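Local coordinates for glycoside Hydrolase (Bacteroides uniformis, PDB 5T99), which probably hydrolyses galactose-containing glycans as a family 2 glycoside hydrolase of an intestinal agarose-degrading pathway, and binds the inhibitor d-galacto-isofagomine, at residues Lys101-Gly106 with Ile135-Tyr140; Phe295-Phe300 with Tyr485-Leu490. All coordinates share one frame; numbering follows the deposited sequence.

Interaction 1: Lys101-Gly106 with Ile135-Tyr140; sequences KIVRIG and IDITKY. With EDO (1,2-ethanediol), chain M.
In the antiparallel four-stranded sheet of the family 2 sugar-binding domain, Lys101-Gly106 pairs with Ile135-Tyr140, and where the second strand gives out a side chain takes over the pairing. Ile105 and Ile135 form a hydrogen-bonded pair: Ile105 N donates to Ile135 O (3.0 Å), and Ile135 N returns a bond to Ile105 O (3.0 Å). Arg104 and Asp136 follow as a non-hydrogen-bonded pair. Further on, Ile137 N reaches Val103 O (3.0 Å), but its N-H is less well aimed, at 138°. Then the hydroxyl of Thr138 stands in for a carbonyl, accepting from Val103 N (3.0 Å) in a nearly straight bond of 173°. With OG1 beside its own backbone N (chi1 -51°), the same hydroxyl can donate to the syn lone pair of Asp136 OD1 while Thr138 N meets that oxygen almost end-on (3.0 Å), an Asx turn. A valine in place of Thr138 would probably leave Val103 N without its acceptor and Asp136 OD1 with one donor fewer. On the inner face, Ile105 and Ile135 run alongside each other, CB of Ile105 against CG1 of Ile135, and CG1 of Val103 presses on CG1 of Ile137 (3.6 Å); Leu174 of strand 172-177 touches both Val103 and Ile105. On the other face, Arg104 turns its guanidinium to salt bridges with Asp177 and Glu134. A 1,2-ethanediol, probably from the crystallisation liquor, donates from O2 to Lys101 O (2.8 Å). The Asx turn ends an edge strand of the beta-sandwich, a jelly-roll type of fold that family 2 enzymes use for their sugar-binding domain.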
loop_
_atom_site.group_PDB
_atom_site.type_symbol
_atom_site.label_atom_id
_atom_site.label_comp_id
_atom_site.label_asym_id
_atom_site.label_seq_id
_atom_site.Cartn_x
_atom_site.Cartn_y
_atom_site.Cartn_z
ATOM N N LYS A 101 -1.868 -15.965 33.519
ATOM C CA LYS A 101 -1.264 -15.836 32.202
ATOM C C LYS A 101 -0.682 -14.450 32.043
ATOM O O LYS A 101 -1.083 -13.516 32.737
ATOM C CB LYS A 101 -2.313 -16.059 31.105
ATOM C CG LYS A 101 -2.534 -17.493 30.639
ATOM C CD LYS A 101 -2.181 -18.561 31.663
ATOM C CE LYS A 101 -2.683 -19.926 31.235
ATOM N NZ LYS A 101 -2.083 -20.964 32.115
ATOM N N ILE A 102 0.263 -14.325 31.114
ATOM C CA ILE A 102 0.735 -13.018 30.657
ATOM C C ILE A 102 -0.259 -12.565 29.602
ATOM O O ILE A 102 -0.582 -13.316 28.690
ATOM C CB ILE A 102 2.146 -13.066 30.044
ATOM C CG1 ILE A 102 3.160 -13.726 31.001
ATOM C CG2 ILE A 102 2.603 -11.666 29.647
ATOM C CD1 ILE A 102 3.362 -13.025 32.326
ATOM N N VAL A 103 -0.756 -11.345 29.745
ATOM C CA VAL A 103 -1.794 -10.823 28.863
ATOM C C VAL A 103 -1.321 -9.485 28.323
ATOM O O VAL A 103 -0.940 -8.618 29.095
ATOM C CB VAL A 103 -3.130 -10.658 29.606
ATOM C CG1 VAL A 103 -4.223 -10.162 28.651
ATOM C CG2 VAL A 103 -3.532 -11.984 30.250
ATOM N N ARG A 104 -1.315 -9.348 26.996
ATOM C CA ARG A 104 -0.883 -8.125 26.308
ATOM C C ARG A 104 -1.889 -7.764 25.219
ATOM O O ARG A 104 -2.559 -8.649 24.675
ATOM C CB ARG A 104 0.490 -8.327 25.673
ATOM C CG ARG A 104 1.616 -8.664 26.652
ATOM C CD ARG A 104 2.848 -9.180 25.912
ATOM N NE ARG A 104 2.656 -10.543 25.384
ATOM C CZ ARG A 104 3.208 -11.051 24.270
ATOM N NH1 ARG A 104 4.011 -10.327 23.487
ATOM N NH2 ARG A 104 2.936 -12.317 23.924
ATOM N N ILE A 105 -2.005 -6.469 24.923
ATOM C CA ILE A 105 -2.817 -5.999 23.816
ATOM C C ILE A 105 -1.893 -5.305 22.824
ATOM O O ILE A 105 -1.200 -4.345 23.175
ATOM C CB ILE A 105 -3.934 -5.020 24.234
ATOM C CG1 ILE A 105 -4.721 -5.547 25.436
ATOM C CG2 ILE A 105 -4.877 -4.749 23.063
ATOM C CD1 ILE A 105 -5.475 -6.828 25.198
ATOM N N GLY A 106 -1.890 -5.807 21.595
ATOM C CA GLY A 106 -1.058 -5.273 20.545
ATOM C C GLY A 106 -1.910 -4.393 19.655
ATOM O O GLY A 106 -2.973 -4.819 19.190
ATOM N N ILE A 135 0.840 -3.074 24.965
ATOM C CA ILE A 135 0.684 -2.801 26.399
ATOM C C ILE A 135 0.588 -4.132 27.145
ATOM O O ILE A 135 -0.041 -5.073 26.658
ATOM C CB ILE A 135 -0.545 -1.914 26.708
ATOM C CG1 ILE A 135 -1.844 -2.729 26.617
ATOM C CG2 ILE A 135 -0.580 -0.705 25.780
ATOM C CD1 ILE A 135 -3.112 -1.932 26.827
ATOM N N ASP A 136 1.213 -4.210 28.313
ATOM C CA ASP A 136 1.099 -5.388 29.167
ATOM C C ASP A 136 0.062 -5.088 30.245
ATOM O O ASP A 136 0.294 -4.253 31.123
ATOM C CB ASP A 136 2.461 -5.739 29.777
ATOM C CG ASP A 136 2.480 -7.115 30.415
ATOM O OD1 ASP A 136 1.436 -7.558 30.927
ATOM O OD2 ASP A 136 3.546 -7.762 30.425
ATOM N N ILE A 137 -1.078 -5.774 30.177
ATOM C CA ILE A 137 -2.161 -5.592 31.163
ATOM C C ILE A 137 -2.211 -6.649 32.288
ATOM O O ILE A 137 -3.153 -6.649 33.084
ATOM C CB ILE A 137 -3.547 -5.462 30.483
ATOM C CG1 ILE A 137 -4.018 -6.780 29.863
ATOM C CG2 ILE A 137 -3.516 -4.363 29.441
ATOM C CD1 ILE A 137 -5.506 -6.816 29.579
ATOM N N THR A 138 -1.193 -7.509 32.365
ATOM C CA THR A 138 -1.148 -8.620 33.316
ATOM C C THR A 138 -1.379 -8.220 34.776
ATOM O O THR A 138 -2.134 -8.882 35.483
ATOM C CB THR A 138 0.209 -9.350 33.233
ATOM O OG1 THR A 138 0.492 -9.682 31.870
ATOM C CG2 THR A 138 0.217 -10.638 34.085
ATOM N N LYS A 139 -0.713 -7.163 35.229
ATOM C CA LYS A 139 -0.778 -6.761 36.646
ATOM C C LYS A 139 -2.118 -6.134 37.055
ATOM O O LYS A 139 -2.489 -6.208 38.220
ATOM C CB LYS A 139 0.371 -5.806 36.992
ATOM C CG LYS A 139 1.721 -6.484 36.942
ATOM C CD LYS A 139 2.866 -5.504 37.124
ATOM C CE LYS A 139 4.208 -6.211 36.956
ATOM N NZ LYS A 139 5.314 -5.441 37.597
ATOM N N TYR A 140 -2.833 -5.545 36.096
ATOM C CA TYR A 140 -4.079 -4.834 36.358
ATOM C C TYR A 140 -5.340 -5.615 35.976
ATOM O O TYR A 140 -6.452 -5.167 36.268
ATOM C CB TYR A 140 -4.051 -3.508 35.616
ATOM C CG TYR A 140 -2.751 -2.763 35.823
ATOM C CD1 TYR A 140 -2.393 -2.285 37.093
ATOM C CD2 TYR A 140 -1.861 -2.560 34.766
ATOM C CE1 TYR A 140 -1.197 -1.608 37.295
ATOM C CE2 TYR A 140 -0.663 -1.886 34.958
ATOM C CZ TYR A 140 -0.336 -1.415 36.219
ATOM O OH TYR A 140 0.849 -0.751 36.409
HETATM C C1 EDO M . -4.394 -12.544 35.647
HETATM O O1 EDO M . -4.448 -13.588 36.631
HETATM C C2 EDO M . -2.984 -11.998 35.447
HETATM O O2 EDO M . -1.996 -13.038 35.363
#

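Interaction 2: Phe295-Phe300 with Tyr485-Leu490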
loop_
_atom_site.group_PDB
_atom_site.type_symbol
_atom_site.label_atom_id
_atom_site.label_comp_id
_atom_site.label_asym_id
_atom_site.label_seq_id
_atom_site.Cartn_x
_atom_site.Cartn_y
_atom_site.Cartn_z
ATOM N N PHE A 295 23.276 -6.409 -4.200
ATOM C CA PHE A 295 23.394 -5.192 -4.989
ATOM C C PHE A 295 24.869 -4.835 -5.163
ATOM O O PHE A 295 25.707 -5.133 -4.304
ATOM C CB PHE A 295 22.613 -4.041 -4.331
ATOM C CG PHE A 295 23.247 -3.542 -3.071
ATOM C CD1 PHE A 295 24.167 -2.502 -3.106
ATOM C CD2 PHE A 295 22.979 -4.159 -1.856
ATOM C CE1 PHE A 295 24.793 -2.073 -1.939
ATOM C CE2 PHE A 295 23.596 -3.727 -0.687
ATOM C CZ PHE A 295 24.501 -2.682 -0.731
ATOM N N THR A 296 25.168 -4.215 -6.296
ATOM C CA THR A 296 26.453 -3.568 -6.535
ATOM C C THR A 296 26.173 -2.138 -6.968
ATOM O O THR A 296 25.010 -1.723 -7.086
ATOM C CB THR A 296 27.232 -4.285 -7.642
ATOM O OG1 THR A 296 26.612 -4.041 -8.916
ATOM C CG2 THR A 296 27.276 -5.799 -7.360
ATOM N N LYS A 297 27.233 -1.389 -7.233
ATOM C CA LYS A 297 27.083 -0.056 -7.834
ATOM C C LYS A 297 26.342 -0.087 -9.202
ATOM O O LYS A 297 25.796 0.932 -9.628
ATOM C CB LYS A 297 28.460 0.616 -7.967
ATOM C CG LYS A 297 29.373 -0.024 -9.000
ATOM C CD LYS A 297 30.800 0.485 -8.906
ATOM C CE LYS A 297 31.620 0.041 -10.123
ATOM N NZ LYS A 297 31.076 0.564 -11.423
ATOM N N ASP A 298 26.331 -1.249 -9.873
ATOM C CA ASP A 298 25.754 -1.403 -11.221
ATOM C C ASP A 298 24.350 -1.968 -11.293
ATOM O O ASP A 298 23.784 -2.040 -12.381
ATOM C CB ASP A 298 26.688 -2.240 -12.091
ATOM C CG ASP A 298 28.005 -1.531 -12.373
ATOM O OD1 ASP A 298 28.046 -0.271 -12.399
ATOM O OD2 ASP A 298 29.009 -2.245 -12.567
ATOM N N GLY A 299 23.777 -2.350 -10.154
ATOM C CA GLY A 299 22.380 -2.796 -10.129
ATOM C C GLY A 299 21.998 -3.645 -8.943
ATOM O O GLY A 299 22.814 -3.904 -8.054
ATOM N N PHE A 300 20.739 -4.070 -8.952
ATOM C CA PHE A 300 20.149 -4.886 -7.892
ATOM C C PHE A 300 19.881 -6.282 -8.453
ATOM O O PHE A 300 19.574 -6.442 -9.647
ATOM C CB PHE A 300 18.845 -4.246 -7.375
ATOM C CG PHE A 300 18.475 -4.663 -5.976
ATOM C CD1 PHE A 300 18.861 -3.895 -4.880
ATOM C CD2 PHE A 300 17.752 -5.830 -5.747
ATOM C CE1 PHE A 300 18.536 -4.290 -3.583
ATOM C CE2 PHE A 300 17.426 -6.231 -4.459
ATOM C CZ PHE A 300 17.824 -5.466 -3.373
ATOM N N TYR A 485 30.131 10.796 -8.684
ATOM C CA TYR A 485 30.068 9.845 -7.573
ATOM C C TYR A 485 29.869 8.455 -8.161
ATOM O O TYR A 485 28.810 7.864 -8.010
ATOM C CB TYR A 485 28.950 10.238 -6.592
ATOM C CG TYR A 485 29.175 11.602 -5.988
ATOM C CD1 TYR A 485 30.063 11.769 -4.937
ATOM C CD2 TYR A 485 28.545 12.744 -6.513
ATOM C CE1 TYR A 485 30.303 13.029 -4.397
ATOM C CE2 TYR A 485 28.784 14.007 -5.982
ATOM C CZ TYR A 485 29.663 14.138 -4.923
ATOM O OH TYR A 485 29.926 15.355 -4.372
ATOM N N PRO A 486 30.908 7.930 -8.840
ATOM C CA PRO A 486 30.749 6.706 -9.630
ATOM C C PRO A 486 30.529 5.441 -8.832
ATOM O O PRO A 486 30.078 4.451 -9.405
ATOM C CB PRO A 486 32.066 6.622 -10.418
ATOM C CG PRO A 486 33.050 7.339 -9.577
ATOM C CD PRO A 486 32.280 8.466 -8.951
ATOM N N ASP A 487 30.828 5.472 -7.534
ATOM C CA ASP A 487 30.680 4.301 -6.652
ATOM C C ASP A 487 29.334 4.180 -5.915
ATOM O O ASP A 487 29.114 3.199 -5.194
ATOM C CB ASP A 487 31.829 4.298 -5.649
ATOM C CG ASP A 487 33.167 4.346 -6.341
ATOM O OD1 ASP A 487 33.511 3.357 -7.018
ATOM O OD2 ASP A 487 33.850 5.386 -6.251
ATOM N N LEU A 488 28.435 5.149 -6.087
ATOM C CA LEU A 488 27.112 5.058 -5.462
ATOM C C LEU A 488 26.160 4.176 -6.295
ATOM O O LEU A 488 26.012 4.401 -7.491
ATOM C CB LEU A 488 26.484 6.439 -5.317
ATOM C CG LEU A 488 27.220 7.428 -4.432
ATOM C CD1 LEU A 488 26.512 8.769 -4.521
ATOM C CD2 LEU A 488 27.290 6.919 -2.999
ATOM N N PRO A 489 25.512 3.176 -5.657
ATOM C CA PRO A 489 24.376 2.525 -6.316
ATOM C C PRO A 489 23.179 3.476 -6.309
ATOM O O PRO A 489 22.962 4.171 -5.297
ATOM C CB PRO A 489 24.106 1.292 -5.442
ATOM C CG PRO A 489 25.290 1.154 -4.538
ATOM C CD PRO A 489 25.827 2.541 -4.361
ATOM N N LEU A 490 22.422 3.503 -7.416
ATOM C CA LEU A 490 21.412 4.536 -7.667
ATOM C C LEU A 490 20.106 3.985 -8.226
ATOM O O LEU A 490 20.087 2.968 -8.926
ATOM C CB LEU A 490 21.962 5.599 -8.635
ATOM C CG LEU A 490 23.081 6.483 -8.085
ATOM C CD1 LEU A 490 23.947 7.036 -9.203
ATOM C CD2 LEU A 490 22.529 7.619 -7.247
HETATM O O HOH W 1 23.189 1.573 -9.474
HETATM O O HOH W 2 30.852 3.440 -11.735
#
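At the N-terminal end of the barrel strands of the catalytic domain, the end away from the ligand pocket, a beta hairpin meets the loop that carries the chain from helix 478-484 into strand 490-495. Pro489 lies against the hairpin turn: its CB approaches Thr296 O (3.6 Å), and its CG comes to the edge of the Phe295 ring, near the ring plane, at 4.1 Å from CD1. Phe295 and Pro489 both also touch Ile468 of the neighbouring barrel strand. Lys297 lies across the loop, its CB 3.8 Å from Asp487 O. A final bend (chi4 61°) brings Lys297 NZ to 3.3 Å from Asp298 OD1, a salt bridge whose hydrogen bond is weak; that oxygen also pairs with Arg546. No direct hydrogen bond spans the two segments; water does this work. One water accepts from Lys297 NZ (2.9 Å) and donates to Pro486 O, while a second lies 2.7 Å from Lys297 O, where it can donate, and accepts from Leu490 N (2.9 Å), just where the barrel strand starts. Within the hairpin, Asp298 N bonds to Thr296 OG1 (3.0 Å), closing an ST turn inside a type I beta turn. The whole is a hairpin set against an alpha-to-beta loop at the N-terminal end of a TIM barrel.

Overall arrangement
The two contacts illustrate how one chain joins its parts by different means in different settings. Interaction 1 is mostly buried and unites neighbouring strands of one sheet in the sugar-binding domain, with direct backbone bonds and branched aliphatic side chains doing the work. Interaction 2 is a surface contact in the catalytic domain, smaller in area, where two turns from distant parts of the sequence meet through a proline, a lysine chain and bridging waters. Each nevertheless uses a short polar side chain to fix a turn, an aspartate in the first and a threonine in the second. Their centres lie about 47 Å apart, and they share no element.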